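Long-range contacts in RTX toxin (Vibrio vulnificus CMCP6, PDB 6A7H), which probably cleaves and thereby inactivates the small GTPases Ras and Rap1 inside host cells, acting as the Ras/Rap1-specific endopeptidase portion of a Vibrio toxin: residues Asp292-Val297 against Ser467-Val472; Gly337-Arg342 against Ala389-Ser394; Gly402-Leu407 against Gly445-Val450. All coordinates share one frame; numbering follows the deposited sequence.

Interaction 1: Asp292-Val297 against Ser467-Val472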
# COMPACT_ATOMS: atom_id res chain seq x y z
N ASP A 292 8.32 12.91 35.42
CA ASP A 292 7.05 12.45 36.00
C ASP A 292 5.89 13.42 35.81
O ASP A 292 4.82 13.02 35.34
CB ASP A 292 7.23 12.16 37.49
CG ASP A 292 7.53 10.70 37.77
OD1 ASP A 292 7.80 9.95 36.81
OD2 ASP A 292 7.52 10.31 38.96
N GLU A 293 6.10 14.68 36.17
CA GLU A 293 5.03 15.67 36.13
C GLU A 293 4.68 16.10 34.72
O GLU A 293 3.52 16.40 34.42
CB GLU A 293 5.41 16.88 36.97
CG GLU A 293 5.62 16.57 38.45
CD GLU A 293 5.89 17.82 39.28
OE1 GLU A 293 5.91 18.93 38.70
OE2 GLU A 293 6.09 17.70 40.51
N GLN A 294 5.68 16.16 33.84
CA GLN A 294 5.44 16.50 32.44
C GLN A 294 4.56 15.44 31.80
O GLN A 294 3.61 15.76 31.08
CB GLN A 294 6.75 16.63 31.67
CG GLN A 294 7.41 17.99 31.77
CD GLN A 294 8.76 18.02 31.07
OE1 GLN A 294 8.91 18.63 30.02
NE2 GLN A 294 9.76 17.37 31.67
N LEU A 295 4.87 14.17 32.07
CA LEU A 295 4.09 13.06 31.56
C LEU A 295 2.64 13.15 32.02
O LEU A 295 1.71 13.02 31.22
CB LEU A 295 4.69 11.73 31.99
CG LEU A 295 5.98 11.32 31.28
CD1 LEU A 295 6.44 9.96 31.79
CD2 LEU A 295 5.77 11.29 29.78
N ALA A 296 2.46 13.40 33.32
CA ALA A 296 1.12 13.50 33.90
C ALA A 296 0.28 14.59 33.23
O ALA A 296 -0.93 14.44 33.09
CB ALA A 296 1.22 13.74 35.38
N VAL A 297 0.93 15.69 32.83
CA VAL A 297 0.24 16.75 32.09
C VAL A 297 -0.13 16.30 30.68
O VAL A 297 -1.25 16.51 30.21
CB VAL A 297 1.11 18.02 31.99
CG1 VAL A 297 0.57 18.99 30.93
CG2 VAL A 297 1.20 18.69 33.34
N SER A 467 17.56 16.83 27.45
CA SER A 467 17.40 16.75 28.90
C SER A 467 15.96 16.39 29.28
O SER A 467 15.47 16.83 30.32
CB SER A 467 17.81 18.07 29.56
OG SER A 467 17.20 19.18 28.93
N ASN A 468 15.31 15.59 28.44
CA ASN A 468 13.95 15.12 28.68
C ASN A 468 12.91 16.21 28.92
O ASN A 468 11.93 15.99 29.62
CB ASN A 468 13.92 14.15 29.86
CG ASN A 468 14.77 12.93 29.62
OD1 ASN A 468 15.00 12.54 28.47
ND2 ASN A 468 15.25 12.32 30.69
N GLN A 469 13.12 17.40 28.34
CA GLN A 469 12.11 18.46 28.40
C GLN A 469 11.16 18.35 27.22
O GLN A 469 11.58 18.45 26.07
CB GLN A 469 12.77 19.84 28.41
CG GLN A 469 13.57 20.12 29.66
CD GLN A 469 12.72 20.03 30.90
OE1 GLN A 469 11.57 20.49 30.92
NE2 GLN A 469 13.26 19.43 31.96
N PHE A 470 9.88 18.17 27.51
CA PHE A 470 8.85 18.12 26.47
C PHE A 470 8.40 19.51 26.08
O PHE A 470 8.26 20.38 26.94
CB PHE A 470 7.64 17.31 26.93
CG PHE A 470 7.87 15.83 26.95
CD1 PHE A 470 7.61 15.07 25.82
CD2 PHE A 470 8.34 15.19 28.09
CE1 PHE A 470 7.82 13.68 25.82
CE2 PHE A 470 8.55 13.81 28.10
CZ PHE A 470 8.29 13.05 26.96
N THR A 471 8.18 19.72 24.78
CA THR A 471 7.48 20.92 24.30
C THR A 471 6.44 20.54 23.25
O THR A 471 6.58 19.56 22.53
CB THR A 471 8.44 21.97 23.70
OG1 THR A 471 9.36 21.33 22.81
CG2 THR A 471 9.22 22.69 24.79
N VAL A 472 5.38 21.34 23.17
CA VAL A 472 4.34 21.12 22.19
C VAL A 472 4.69 21.81 20.88
O VAL A 472 4.87 23.03 20.85
CB VAL A 472 2.97 21.62 22.68
CG1 VAL A 472 1.91 21.45 21.58
CG2 VAL A 472 2.58 20.87 23.94
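Gln294, on helix 290-298, reaches across to Phe470 and Asn468 at the tip of the antiparallel hairpin formed by strands 461-464 and 470-473, so a side-chain amide tethers the helix to the start of a strand. The amide spans Gln469 and binds the backbone on either side of it. OE1 of Gln294 accepts the N-H of Phe470 at 2.7 Å with an angle of 154°, while NE2 of Gln294 donates to Asn468 O over a longer 3.3 Å. This second bond is also bent, 138° at the hydrogen, and the oxygen stands well out of the Gln294 amide plane. NE2 also makes a weak bond back to Gly290 O in its own helix. Beyond CG the Gln294 chain is extended (chi2 175°), which carries the amide clear of the helix to meet the hairpin backbone. The amide of Asn468 turns to Arg319, whose NH1 bonds to OD1.

The first bond of the Phe470 side chain points toward the helix, and CG lies beside the backbone N (chi1 -75°), which sets the ring next to Leu295. CD2 of Leu295 meets the ring obliquely, 4.1 Å from Phe470 CE2, and the same leucine packs on Ala327 and Leu328 of helix 325-330. The polar and apolar halves of the contact join at the ring edge, where Gln294 OE1 lies near the ring plane, 4.0 Å from Phe470 CD2.

Interaction 2: Gly337-Arg342 against Ala389-Ser394; sequences GLLHLR and ALDANS
Parallel backbone pairing, broken by a beta bulge, joins the C-terminal ends of strand 333-338 and the edge strand 386-391 of the four-stranded parallel sheet. Leu338 pairs with Ala389, and Leu390 N donates to Leu338 O at 2.8 Å. The chain then makes a type I turn from Leu338 to Leu341, and a second parallel bridge, Arg342 with Asp391, follows two residues out of step; Asp391 N gives a straight bond (165°) to Leu341 O at 3.0 Å. CB of Ala389 fits against the corner, 3.6 Å from Leu341 CB. These neighbouring strands are joined through helix 343-356 and the two helices after it, a beta-alpha-beta crossover, and Arg342 is the N-cap residue of that first helix. The Arg342 chain runs beside Asp391 and bends at chi3 (141°), turning the guanidinium edge to the loop after the strand. NE donates to Ala392 O at 3.0 Å, lying in that carbonyl's plane, although the oxygen is tilted 23° from the guanidinium plane; NH2 meets Ser394 O at a doubtfully short distance. NH1 makes a salt bridge to Asp200. Asp391 OD2 lies over a guanidinium face, a charge-only approach, while its OD1 pairs with Arg410. A water sits 2.8 Å from Leu339 O and 2.6 Å from Asp391 OD2.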
# COMPACT_ATOMS: atom_id res chain seq x y z
N GLY A 337 4.93 2.72 20.06
CA GLY A 337 4.76 2.67 18.62
C GLY A 337 5.93 3.28 17.86
O GLY A 337 6.43 4.36 18.21
N LEU A 338 6.34 2.59 16.80
CA LEU A 338 7.48 3.01 16.00
C LEU A 338 7.07 3.14 14.54
O LEU A 338 6.66 2.16 13.92
CB LEU A 338 8.64 2.00 16.13
CG LEU A 338 9.15 1.63 17.53
CD1 LEU A 338 10.35 0.71 17.43
CD2 LEU A 338 9.47 2.87 18.39
N LEU A 339 7.19 4.34 13.99
CA LEU A 339 6.99 4.51 12.55
C LEU A 339 8.15 3.86 11.80
O LEU A 339 8.07 3.61 10.60
CB LEU A 339 6.85 6.00 12.18
CG LEU A 339 6.53 6.30 10.71
CD1 LEU A 339 5.18 5.66 10.26
CD2 LEU A 339 6.56 7.79 10.45
N HIS A 340 9.23 3.57 12.52
CA HIS A 340 10.45 3.02 11.93
C HIS A 340 10.28 1.64 11.30
O HIS A 340 11.04 1.25 10.41
CB HIS A 340 11.55 2.95 13.01
CG HIS A 340 11.75 4.23 13.75
ND1 HIS A 340 10.88 4.68 14.72
CD2 HIS A 340 12.73 5.17 13.67
CE1 HIS A 340 11.31 5.83 15.21
NE2 HIS A 340 12.43 6.15 14.58
N LEU A 341 9.28 0.89 11.75
CA LEU A 341 9.03 -0.46 11.27
C LEU A 341 7.65 -0.56 10.59
O LEU A 341 6.69 0.10 11.00
CB LEU A 341 9.13 -1.46 12.42
CG LEU A 341 10.47 -1.43 13.14
CD1 LEU A 341 10.46 -2.37 14.37
CD2 LEU A 341 11.60 -1.82 12.17
N ARG A 342 7.57 -1.40 9.56
CA ARG A 342 6.34 -1.62 8.80
C ARG A 342 5.47 -2.71 9.45
O ARG A 342 5.96 -3.79 9.76
CB ARG A 342 6.68 -2.00 7.36
CG ARG A 342 7.43 -0.91 6.63
CD ARG A 342 7.66 -1.27 5.17
NE ARG A 342 7.50 -0.08 4.34
CZ ARG A 342 8.51 0.65 3.90
NH1 ARG A 342 9.74 0.29 4.20
NH2 ARG A 342 8.30 1.72 3.16
N ALA A 389 4.65 -1.83 15.20
CA ALA A 389 5.16 -1.20 13.99
C ALA A 389 4.05 -0.35 13.37
O ALA A 389 2.91 -0.80 13.26
CB ALA A 389 5.66 -2.24 13.04
N LEU A 390 4.37 0.88 12.97
CA LEU A 390 3.29 1.79 12.61
C LEU A 390 3.26 2.20 11.14
O LEU A 390 2.31 2.85 10.70
CB LEU A 390 3.38 3.05 13.47
CG LEU A 390 3.03 2.85 14.95
CD1 LEU A 390 3.20 4.13 15.75
CD2 LEU A 390 1.60 2.33 15.06
N ASP A 391 4.28 1.83 10.37
CA ASP A 391 4.34 2.30 8.98
C ASP A 391 3.58 1.37 8.02
O ASP A 391 3.43 0.17 8.28
CB ASP A 391 5.81 2.43 8.52
CG ASP A 391 5.96 3.39 7.33
OD1 ASP A 391 4.95 4.00 6.91
OD2 ASP A 391 7.10 3.54 6.84
N ALA A 392 3.13 1.93 6.91
CA ALA A 392 2.49 1.15 5.86
C ALA A 392 3.53 0.54 4.92
O ALA A 392 4.71 0.45 5.26
CB ALA A 392 1.53 2.00 5.11
N ASN A 393 3.10 0.13 3.72
CA ASN A 393 3.94 -0.67 2.85
C ASN A 393 4.57 0.08 1.67
O ASN A 393 5.26 -0.52 0.84
CB ASN A 393 3.15 -1.86 2.31
CG ASN A 393 2.66 -2.79 3.43
OD1 ASN A 393 3.30 -2.91 4.47
ND2 ASN A 393 1.52 -3.44 3.20
N SER A 394 4.35 1.38 1.59
CA SER A 394 4.81 2.12 0.42
C SER A 394 6.06 2.95 0.71
O SER A 394 6.59 2.95 1.82
CB SER A 394 3.70 3.03 -0.09
OG SER A 394 3.33 3.95 0.92
O HOH W 1 9.30 2.93 8.18

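Interaction 3: Gly402-Leu407 against Gly445-Val450; sequences GTEHGL and GIEGFV
The tight turn of the small antiparallel hairpin 443-445/448-450 meets Glu404, where the chain enters helix 405-422. The turn is of type I, from Gly445 to Gly448, and the Glu404 carboxylate lies against it. OE1 of Glu404 rests 3.3 Å from Gly445 CA, an approach helped by the missing side chain of the glycine, and takes a weak hydrogen bond from Glu447 N at 3.5 Å. Its stronger partner is His443 NE2, on the first strand of the same hairpin, so OE1 is held mainly by His443, with weak help from the turn. Beyond CG the Glu404 chain is extended (chi2 -176°), which brings the carboxylate up to the turn.

Most of the remaining contact is between the two acidic side chains. Glu404 OE2 lies 3.4 Å from Glu447 CG, and Glu404 CD is 3.6 Å from Glu447 CB, so the carboxylate of one glutamate packs on the aliphatic part of the other. Glu447 bends at chi2 (-56°) and carries its own carboxylate aside; the planes of the two groups are 66° apart. Glu447 OE1 comes within 4.3 Å of His405 CE1 and also lies near Glu129 OE1, an acidic pairing that might raise the proton affinity of either group. His405 ND1 shares a hydrogen bond of 2.9 Å with Thr403 OG1, which helps fix the ring's rotation; its NE2 is buried with no partner in the model.

Helix 119-129 flanks the site through Trp126, edge-to-face with His405, and Arg125, weakly bonded to Glu447 O, while Val450 of the hairpin's second strand packs on Met408, Ala411 and Asn415 of helix 405-422 and on Ile257 of helix 240-263.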
# COMPACT_ATOMS: atom_id res chain seq x y z
N GLY A 402 7.45 10.97 -8.88
CA GLY A 402 7.23 12.30 -9.44
C GLY A 402 5.86 12.95 -9.21
O GLY A 402 5.55 13.97 -9.84
N THR A 403 5.03 12.38 -8.34
CA THR A 403 3.77 13.04 -7.96
C THR A 403 3.49 12.99 -6.46
O THR A 403 4.18 12.33 -5.69
CB THR A 403 2.53 12.46 -8.70
OG1 THR A 403 2.09 11.26 -8.06
CG2 THR A 403 2.82 12.20 -10.19
N GLU A 404 2.41 13.67 -6.07
CA GLU A 404 1.97 13.84 -4.69
C GLU A 404 1.21 12.62 -4.16
O GLU A 404 0.94 12.49 -2.95
CB GLU A 404 1.08 15.08 -4.64
CG GLU A 404 1.21 15.99 -3.46
CD GLU A 404 0.18 17.11 -3.52
OE1 GLU A 404 -0.80 17.07 -2.75
OE2 GLU A 404 0.34 18.01 -4.38
N HIS A 405 0.85 11.72 -5.06
CA HIS A 405 -0.03 10.64 -4.66
C HIS A 405 0.63 9.65 -3.70
O HIS A 405 -0.04 9.08 -2.83
CB HIS A 405 -0.58 9.93 -5.90
CG HIS A 405 -1.37 10.83 -6.79
ND1 HIS A 405 -0.79 11.72 -7.65
CD2 HIS A 405 -2.71 11.00 -6.92
CE1 HIS A 405 -1.73 12.40 -8.29
NE2 HIS A 405 -2.90 11.97 -7.86
N GLY A 406 1.94 9.45 -3.85
CA GLY A 406 2.64 8.53 -2.97
C GLY A 406 2.65 9.04 -1.54
O GLY A 406 2.48 8.30 -0.59
N LEU A 407 2.83 10.35 -1.42
CA LEU A 407 2.82 11.02 -0.14
C LEU A 407 1.45 10.87 0.52
O LEU A 407 1.35 10.53 1.70
CB LEU A 407 3.17 12.49 -0.35
CG LEU A 407 4.03 13.25 0.64
CD1 LEU A 407 5.31 12.49 0.92
CD2 LEU A 407 4.32 14.61 0.06
N GLY A 445 -2.13 19.68 0.15
CA GLY A 445 -1.66 19.83 -1.22
C GLY A 445 -2.71 20.19 -2.26
O GLY A 445 -3.91 20.14 -2.00
N ILE A 446 -2.24 20.56 -3.44
CA ILE A 446 -3.13 20.86 -4.55
C ILE A 446 -3.89 19.60 -4.95
O ILE A 446 -5.05 19.66 -5.35
CB ILE A 446 -2.35 21.43 -5.75
CG1 ILE A 446 -1.77 22.80 -5.40
CG2 ILE A 446 -3.26 21.61 -6.96
CD1 ILE A 446 -2.83 23.91 -5.31
N GLU A 447 -3.24 18.45 -4.80
CA GLU A 447 -3.79 17.16 -5.22
C GLU A 447 -4.70 16.50 -4.19
O GLU A 447 -5.29 15.46 -4.45
CB GLU A 447 -2.65 16.19 -5.57
CG GLU A 447 -1.75 16.68 -6.68
CD GLU A 447 -2.52 17.00 -7.95
OE1 GLU A 447 -3.55 16.34 -8.21
OE2 GLU A 447 -2.09 17.92 -8.68
N GLY A 448 -4.82 17.09 -3.01
CA GLY A 448 -5.69 16.53 -2.00
C GLY A 448 -5.26 16.82 -0.58
O GLY A 448 -4.10 17.14 -0.30
N PHE A 449 -6.22 16.71 0.33
CA PHE A 449 -5.96 16.90 1.75
C PHE A 449 -5.94 15.57 2.51
O PHE A 449 -6.76 14.70 2.25
CB PHE A 449 -7.02 17.84 2.34
CG PHE A 449 -6.88 18.06 3.81
CD1 PHE A 449 -6.09 19.10 4.30
CD2 PHE A 449 -7.53 17.23 4.72
CE1 PHE A 449 -5.96 19.30 5.65
CE2 PHE A 449 -7.40 17.42 6.08
CZ PHE A 449 -6.60 18.47 6.55
N VAL A 450 -5.00 15.41 3.43
CA VAL A 450 -5.03 14.29 4.38
C VAL A 450 -4.83 14.82 5.81
O VAL A 450 -3.86 15.51 6.06
CB VAL A 450 -3.93 13.25 4.12
CG1 VAL A 450 -4.23 11.97 4.89
CG2 VAL A 450 -3.77 12.97 2.64

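All three contacts fall in the region related to the C2 domain of Pasteurella multocida toxin. Interaction 2 lies nearest the middle of the chain, about 12 Å from its centre, in the parallel sheet. Interaction 3 is its close neighbour: centres are about 20 Å apart and nearest atoms about 5 Å, without touching. Helix 405-422 connects them: its first turn lies in interaction 3, and Arg410 further along pairs with Asp391 of interaction 2. Interaction 1 sits at the periphery, its centre about 25 Å from that of interaction 2 and about 34 Å from that of interaction 3; its two segments bracket both other contacts in sequence.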